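Local structure of probable chitinase A (Chromobacterium violaceum, 4TX8) at residues W113-S127 against T152-D166. The protein probably hydrolyses internal glycosidic bonds of chitin as a family 18 endochitinase, with a carbohydrate-binding module that probably binds chitin. Residues are numbered along the deposited sequence; the frame is centred on the assembly and turned at random.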
loop_
_atom_site.group_PDB
_atom_site.type_symbol
_atom_site.label_atom_id
_atom_site.label_comp_id
_atom_site.label_asym_id
_atom_site.label_seq_id
_atom_site.Cartn_x
_atom_site.Cartn_y
_atom_site.Cartn_z
ATOM N N TRP A 113 -6.902 -1.084 -3.259
ATOM C CA TRP A 113 -8.075 -1.123 -4.120
ATOM C C TRP A 113 -9.027 0.009 -3.720
ATOM O O TRP A 113 -9.466 0.075 -2.571
ATOM C CB TRP A 113 -8.744 -2.501 -4.004
ATOM C CG TRP A 113 -10.042 -2.691 -4.737
ATOM C CD1 TRP A 113 -10.203 -3.088 -6.033
ATOM C CD2 TRP A 113 -11.361 -2.543 -4.196
ATOM N NE1 TRP A 113 -11.542 -3.180 -6.338
ATOM C CE2 TRP A 113 -12.274 -2.849 -5.227
ATOM C CE3 TRP A 113 -11.859 -2.173 -2.943
ATOM C CZ2 TRP A 113 -13.655 -2.795 -5.044
ATOM C CZ3 TRP A 113 -13.235 -2.119 -2.762
ATOM C CH2 TRP A 113 -14.116 -2.429 -3.808
ATOM N N HIS A 114 -9.322 0.911 -4.657
ATOM C CA HIS A 114 -10.170 2.074 -4.367
ATOM C C HIS A 114 -11.616 1.683 -4.077
ATOM O O HIS A 114 -12.325 1.222 -4.971
ATOM C CB HIS A 114 -10.176 3.071 -5.534
ATOM C CG HIS A 114 -8.835 3.644 -5.873
ATOM N ND1 HIS A 114 -8.674 4.618 -6.834
ATOM C CD2 HIS A 114 -7.597 3.383 -5.390
ATOM C CE1 HIS A 114 -7.394 4.934 -6.929
ATOM N NE2 HIS A 114 -6.719 4.199 -6.063
ATOM N N ASN A 115 -12.060 1.895 -2.842
ATOM C CA ASN A 115 -13.477 1.755 -2.518
ATOM C C ASN A 115 -14.182 3.089 -2.766
ATOM O O ASN A 115 -14.967 3.562 -1.943
ATOM C CB ASN A 115 -13.662 1.298 -1.068
ATOM C CG ASN A 115 -15.115 1.029 -0.716
ATOM O OD1 ASN A 115 -15.857 0.435 -1.497
ATOM N ND2 ASN A 115 -15.533 1.495 0.454
ATOM N N PHE A 116 -13.876 3.694 -3.910
ATOM C CA PHE A 116 -14.378 5.021 -4.250
ATOM C C PHE A 116 -14.042 5.367 -5.696
ATOM O O PHE A 116 -13.293 4.645 -6.356
ATOM C CB PHE A 116 -13.796 6.083 -3.306
ATOM C CG PHE A 116 -12.288 6.106 -3.258
ATOM C CD1 PHE A 116 -11.593 5.306 -2.359
ATOM C CD2 PHE A 116 -11.565 6.938 -4.101
ATOM C CE1 PHE A 116 -10.205 5.329 -2.306
ATOM C CE2 PHE A 116 -10.177 6.964 -4.056
ATOM C CZ PHE A 116 -9.497 6.160 -3.156
ATOM N N ALA A 117 -14.604 6.471 -6.180
ATOM C CA ALA A 117 -14.263 6.995 -7.499
ATOM C C ALA A 117 -13.307 8.170 -7.357
ATOM O O ALA A 117 -13.410 8.950 -6.412
ATOM C CB ALA A 117 -15.525 7.417 -8.259
ATOM N N ASN A 118 -12.374 8.295 -8.296
ATOM C CA ASN A 118 -11.415 9.394 -8.280
ATOM C C ASN A 118 -10.884 9.577 -9.715
ATOM O O ASN A 118 -11.411 8.940 -10.627
ATOM C CB ASN A 118 -10.331 9.131 -7.216
ATOM C CG ASN A 118 -9.168 8.301 -7.722
ATOM O OD1 ASN A 118 -9.287 7.534 -8.677
ATOM N ND2 ASN A 118 -8.031 8.438 -7.054
ATOM N N PRO A 119 -9.879 10.453 -9.947
ATOM C CA PRO A 119 -9.506 10.601 -11.363
ATOM C C PRO A 119 -8.996 9.329 -12.065
ATOM O O PRO A 119 -8.840 9.347 -13.278
ATOM C CB PRO A 119 -8.399 11.660 -11.305
ATOM C CG PRO A 119 -8.743 12.476 -10.134
ATOM C CD PRO A 119 -9.184 11.462 -9.123
ATOM N N SER A 120 -8.760 8.244 -11.331
ATOM C CA SER A 120 -8.381 6.974 -11.956
ATOM C C SER A 120 -9.578 6.328 -12.636
ATOM O O SER A 120 -9.430 5.401 -13.435
ATOM C CB SER A 120 -7.809 5.999 -10.927
ATOM O OG SER A 120 -8.855 5.438 -10.142
ATOM N N GLY A 121 -10.766 6.824 -12.308
ATOM C CA GLY A 121 -12.000 6.215 -12.758
ATOM C C GLY A 121 -12.798 5.720 -11.567
ATOM O O GLY A 121 -12.389 5.895 -10.415
ATOM N N SER A 122 -13.940 5.105 -11.841
ATOM C CA SER A 122 -14.789 4.573 -10.786
ATOM C C SER A 122 -14.179 3.318 -10.179
ATOM O O SER A 122 -13.229 2.751 -10.723
ATOM C CB SER A 122 -16.183 4.261 -11.326
ATOM O OG SER A 122 -16.156 3.083 -12.114
ATOM N N ALA A 123 -14.729 2.888 -9.048
ATOM C CA ALA A 123 -14.362 1.605 -8.471
ATOM C C ALA A 123 -14.760 0.487 -9.426
ATOM O O ALA A 123 -15.617 0.671 -10.291
ATOM C CB ALA A 123 -15.026 1.412 -7.113
ATOM N N PHE A 124 -14.126 -0.669 -9.273
ATOM C CA PHE A 124 -14.435 -1.824 -10.101
ATOM C C PHE A 124 -14.509 -3.063 -9.212
ATOM O O PHE A 124 -13.905 -3.086 -8.140
ATOM C CB PHE A 124 -13.388 -1.986 -11.212
ATOM C CG PHE A 124 -12.021 -2.373 -10.716
ATOM C CD1 PHE A 124 -11.149 -1.417 -10.218
ATOM C CD2 PHE A 124 -11.605 -3.696 -10.757
ATOM C CE1 PHE A 124 -9.890 -1.776 -9.763
ATOM C CE2 PHE A 124 -10.346 -4.058 -10.306
ATOM C CZ PHE A 124 -9.488 -3.097 -9.808
ATOM N N PRO A 125 -15.272 -4.085 -9.639
ATOM C CA PRO A 125 -15.469 -5.299 -8.834
ATOM C C PRO A 125 -14.169 -5.963 -8.369
ATOM O O PRO A 125 -13.219 -6.103 -9.141
ATOM C CB PRO A 125 -16.236 -6.218 -9.786
ATOM C CG PRO A 125 -17.034 -5.268 -10.627
ATOM C CD PRO A 125 -16.128 -4.081 -10.842
ATOM N N LEU A 126 -14.146 -6.368 -7.102
ATOM C CA LEU A 126 -12.966 -6.978 -6.491
ATOM C C LEU A 126 -12.537 -8.255 -7.213
ATOM O O LEU A 126 -11.357 -8.609 -7.225
ATOM C CB LEU A 126 -13.235 -7.282 -5.016
ATOM C CG LEU A 126 -12.031 -7.708 -4.171
ATOM C CD1 LEU A 126 -11.155 -6.507 -3.841
ATOM C CD2 LEU A 126 -12.484 -8.412 -2.906
ATOM N N SER A 127 -13.502 -8.940 -7.817
ATOM C CA SER A 127 -13.233 -10.163 -8.565
ATOM C C SER A 127 -12.273 -9.949 -9.737
ATOM O O SER A 127 -11.615 -10.886 -10.183
ATOM C CB SER A 127 -14.545 -10.756 -9.083
ATOM O OG SER A 127 -15.229 -9.824 -9.907
ATOM N N THR A 152 -18.598 1.013 4.245
ATOM C CA THR A 152 -19.682 0.994 3.273
ATOM C C THR A 152 -19.121 0.798 1.869
ATOM O O THR A 152 -18.268 1.561 1.416
ATOM C CB THR A 152 -20.509 2.285 3.320
ATOM O OG1 THR A 152 -20.855 2.582 4.678
ATOM C CG2 THR A 152 -21.777 2.129 2.494
ATOM N N LEU A 153 -19.605 -0.233 1.187
ATOM C CA LEU A 153 -19.102 -0.584 -0.134
ATOM C C LEU A 153 -19.562 0.394 -1.208
ATOM O O LEU A 153 -20.725 0.791 -1.239
ATOM C CB LEU A 153 -19.552 -1.996 -0.503
ATOM C CG LEU A 153 -19.091 -2.521 -1.860
ATOM C CD1 LEU A 153 -17.594 -2.788 -1.849
ATOM C CD2 LEU A 153 -19.864 -3.770 -2.226
ATOM N N ASP A 154 -18.640 0.781 -2.086
ATOM C CA ASP A 154 -18.999 1.542 -3.276
ATOM C C ASP A 154 -19.819 0.629 -4.184
ATOM O O ASP A 154 -19.352 -0.444 -4.566
ATOM C CB ASP A 154 -17.745 2.062 -3.993
ATOM C CG ASP A 154 -18.066 3.025 -5.132
ATOM O OD1 ASP A 154 -18.915 2.699 -5.986
ATOM O OD2 ASP A 154 -17.462 4.115 -5.176
ATOM N N PRO A 155 -21.045 1.049 -4.529
ATOM C CA PRO A 155 -21.970 0.215 -5.309
ATOM C C PRO A 155 -21.421 -0.204 -6.673
ATOM O O PRO A 155 -21.860 -1.217 -7.215
ATOM C CB PRO A 155 -23.206 1.112 -5.472
ATOM C CG PRO A 155 -22.708 2.503 -5.236
ATOM C CD PRO A 155 -21.628 2.363 -4.209
ATOM N N ALA A 156 -20.470 0.551 -7.212
ATOM C CA ALA A 156 -19.852 0.191 -8.485
ATOM C C ALA A 156 -19.077 -1.127 -8.385
ATOM O O ALA A 156 -18.777 -1.758 -9.399
ATOM C CB ALA A 156 -18.939 1.307 -8.962
ATOM N N ALA A 157 -18.753 -1.539 -7.162
ATOM C CA ALA A 157 -18.076 -2.813 -6.937
ATOM C C ALA A 157 -19.068 -3.971 -6.938
ATOM O O ALA A 157 -18.676 -5.137 -6.875
ATOM C CB ALA A 157 -17.306 -2.782 -5.627
ATOM N N GLY A 158 -20.354 -3.643 -7.011
ATOM C CA GLY A 158 -21.406 -4.641 -6.952
ATOM C C GLY A 158 -22.103 -4.619 -5.608
ATOM O O GLY A 158 -21.892 -3.710 -4.807
ATOM N N SER A 159 -22.940 -5.621 -5.357
ATOM C CA SER A 159 -23.642 -5.724 -4.082
ATOM C C SER A 159 -22.695 -6.181 -2.979
ATOM O O SER A 159 -21.631 -6.735 -3.255
ATOM C CB SER A 159 -24.819 -6.694 -4.189
ATOM O OG SER A 159 -24.356 -8.025 -4.348
ATOM N N ALA A 160 -23.089 -5.945 -1.732
ATOM C CA ALA A 160 -22.312 -6.391 -0.582
ATOM C C ALA A 160 -22.161 -7.910 -0.581
ATOM O O ALA A 160 -21.109 -8.433 -0.218
ATOM C CB ALA A 160 -22.959 -5.922 0.711
ATOM N N ALA A 161 -23.213 -8.612 -0.994
ATOM C CA ALA A 161 -23.180 -10.069 -1.068
ATOM C C ALA A 161 -22.153 -10.547 -2.092
ATOM O O ALA A 161 -21.393 -11.483 -1.832
ATOM C CB ALA A 161 -24.558 -10.617 -1.407
ATOM N N GLN A 162 -22.135 -9.903 -3.255
ATOM C CA GLN A 162 -21.194 -10.263 -4.308
ATOM C C GLN A 162 -19.763 -9.940 -3.889
ATOM O O GLN A 162 -18.843 -10.722 -4.130
ATOM C CB GLN A 162 -21.539 -9.542 -5.610
ATOM C CG GLN A 162 -20.633 -9.923 -6.766
ATOM C CD GLN A 162 -20.669 -11.409 -7.059
ATOM O OE1 GLN A 162 -21.736 -11.983 -7.273
ATOM N NE2 GLN A 162 -19.502 -12.044 -7.059
ATOM N N PHE A 163 -19.592 -8.782 -3.259
ATOM C CA PHE A 163 -18.303 -8.353 -2.727
ATOM C C PHE A 163 -17.735 -9.381 -1.754
ATOM O O PHE A 163 -16.545 -9.701 -1.793
ATOM C CB PHE A 163 -18.460 -6.995 -2.043
ATOM C CG PHE A 163 -17.196 -6.456 -1.432
ATOM C CD1 PHE A 163 -16.144 -6.039 -2.231
ATOM C CD2 PHE A 163 -17.080 -6.326 -0.057
ATOM C CE1 PHE A 163 -14.991 -5.526 -1.670
ATOM C CE2 PHE A 163 -15.931 -5.815 0.513
ATOM C CZ PHE A 163 -14.882 -5.413 -0.297
ATOM N N ILE A 164 -18.598 -9.905 -0.889
ATOM C CA ILE A 164 -18.198 -10.905 0.094
ATOM C C ILE A 164 -17.778 -12.201 -0.602
ATOM O O ILE A 164 -16.827 -12.863 -0.181
ATOM C CB ILE A 164 -19.338 -11.173 1.103
ATOM C CG1 ILE A 164 -19.468 -9.989 2.065
ATOM C CG2 ILE A 164 -19.095 -12.461 1.881
ATOM C CD1 ILE A 164 -20.670 -10.065 2.981
ATOM N N GLN A 165 -18.476 -12.548 -1.679
ATOM C CA GLN A 165 -18.103 -13.706 -2.484
ATOM C C GLN A 165 -16.778 -13.470 -3.203
ATOM O O GLN A 165 -15.971 -14.389 -3.353
ATOM C CB GLN A 165 -19.200 -14.034 -3.497
ATOM C CG GLN A 165 -20.461 -14.605 -2.874
ATOM C CD GLN A 165 -21.544 -14.883 -3.898
ATOM O OE1 GLN A 165 -21.518 -14.349 -5.008
ATOM N NE2 GLN A 165 -22.502 -15.726 -3.531
ATOM N N ASP A 166 -16.557 -12.234 -3.644
ATOM C CA ASP A 166 -15.324 -11.879 -4.338
ATOM C C ASP A 166 -14.119 -11.993 -3.408
ATOM O O ASP A 166 -13.042 -12.418 -3.826
ATOM C CB ASP A 166 -15.415 -10.466 -4.914
ATOM C CG ASP A 166 -16.394 -10.369 -6.070
ATOM O OD1 ASP A 166 -16.828 -11.425 -6.577
ATOM O OD2 ASP A 166 -16.721 -9.233 -6.480
HETATM O O HOH W 1 -16.822 4.439 -7.832
HETATM O O HOH W 2 -16.701 -6.695 -5.768
HETATM O O HOH W 3 -17.837 -9.622 -9.037
#
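The six-membered ring of Trp113 and the Phe163 ring lie nearly parallel, planes 26° apart, but are slid so far past each other that they barely overlap, with centroids 5.7 Å apart. One face of the indole takes Leu126 CD1 near its rim; its edge meets the methyl of Ala157, whose CB sits 3.7 Å from Trp113 CH2, and the Phe124 carbonyl, to which NE1 donates in a bent bond. Leu153 CD1 lies over the centre of one Phe163 face, 3.5 Å above the plane, while water 2 is at that ring's edge. In this TIM barrel of family 18, the contact packs the end of strand 108-114 and the loop after it against the 152-159 segment, with its 3-10 segment 155-157, and the first turns of helix 160-171, whose Phe163 also touches Tyr210 of helix 193-210. The Asn115 amide grips the approach to the helix twice: ND2 donates to Thr152 O, close to the amide plane, and OD1 accepts from Asp154 N at 2.9 Å and a nearly straight 169°. Both bonds together fix the amide's rotation. The Asp154 carboxylate turns back through OD1, whose anti lone pair takes Ala156 N in an Asx turn, while water 1 bridges OD2 to Ala123 N. At the far end, water 2 accepts from Leu126 N and donates to Ala157 O and, at 2.6 Å, to Asp166 OD2; water 3 links that same oxygen to Ser127 OG.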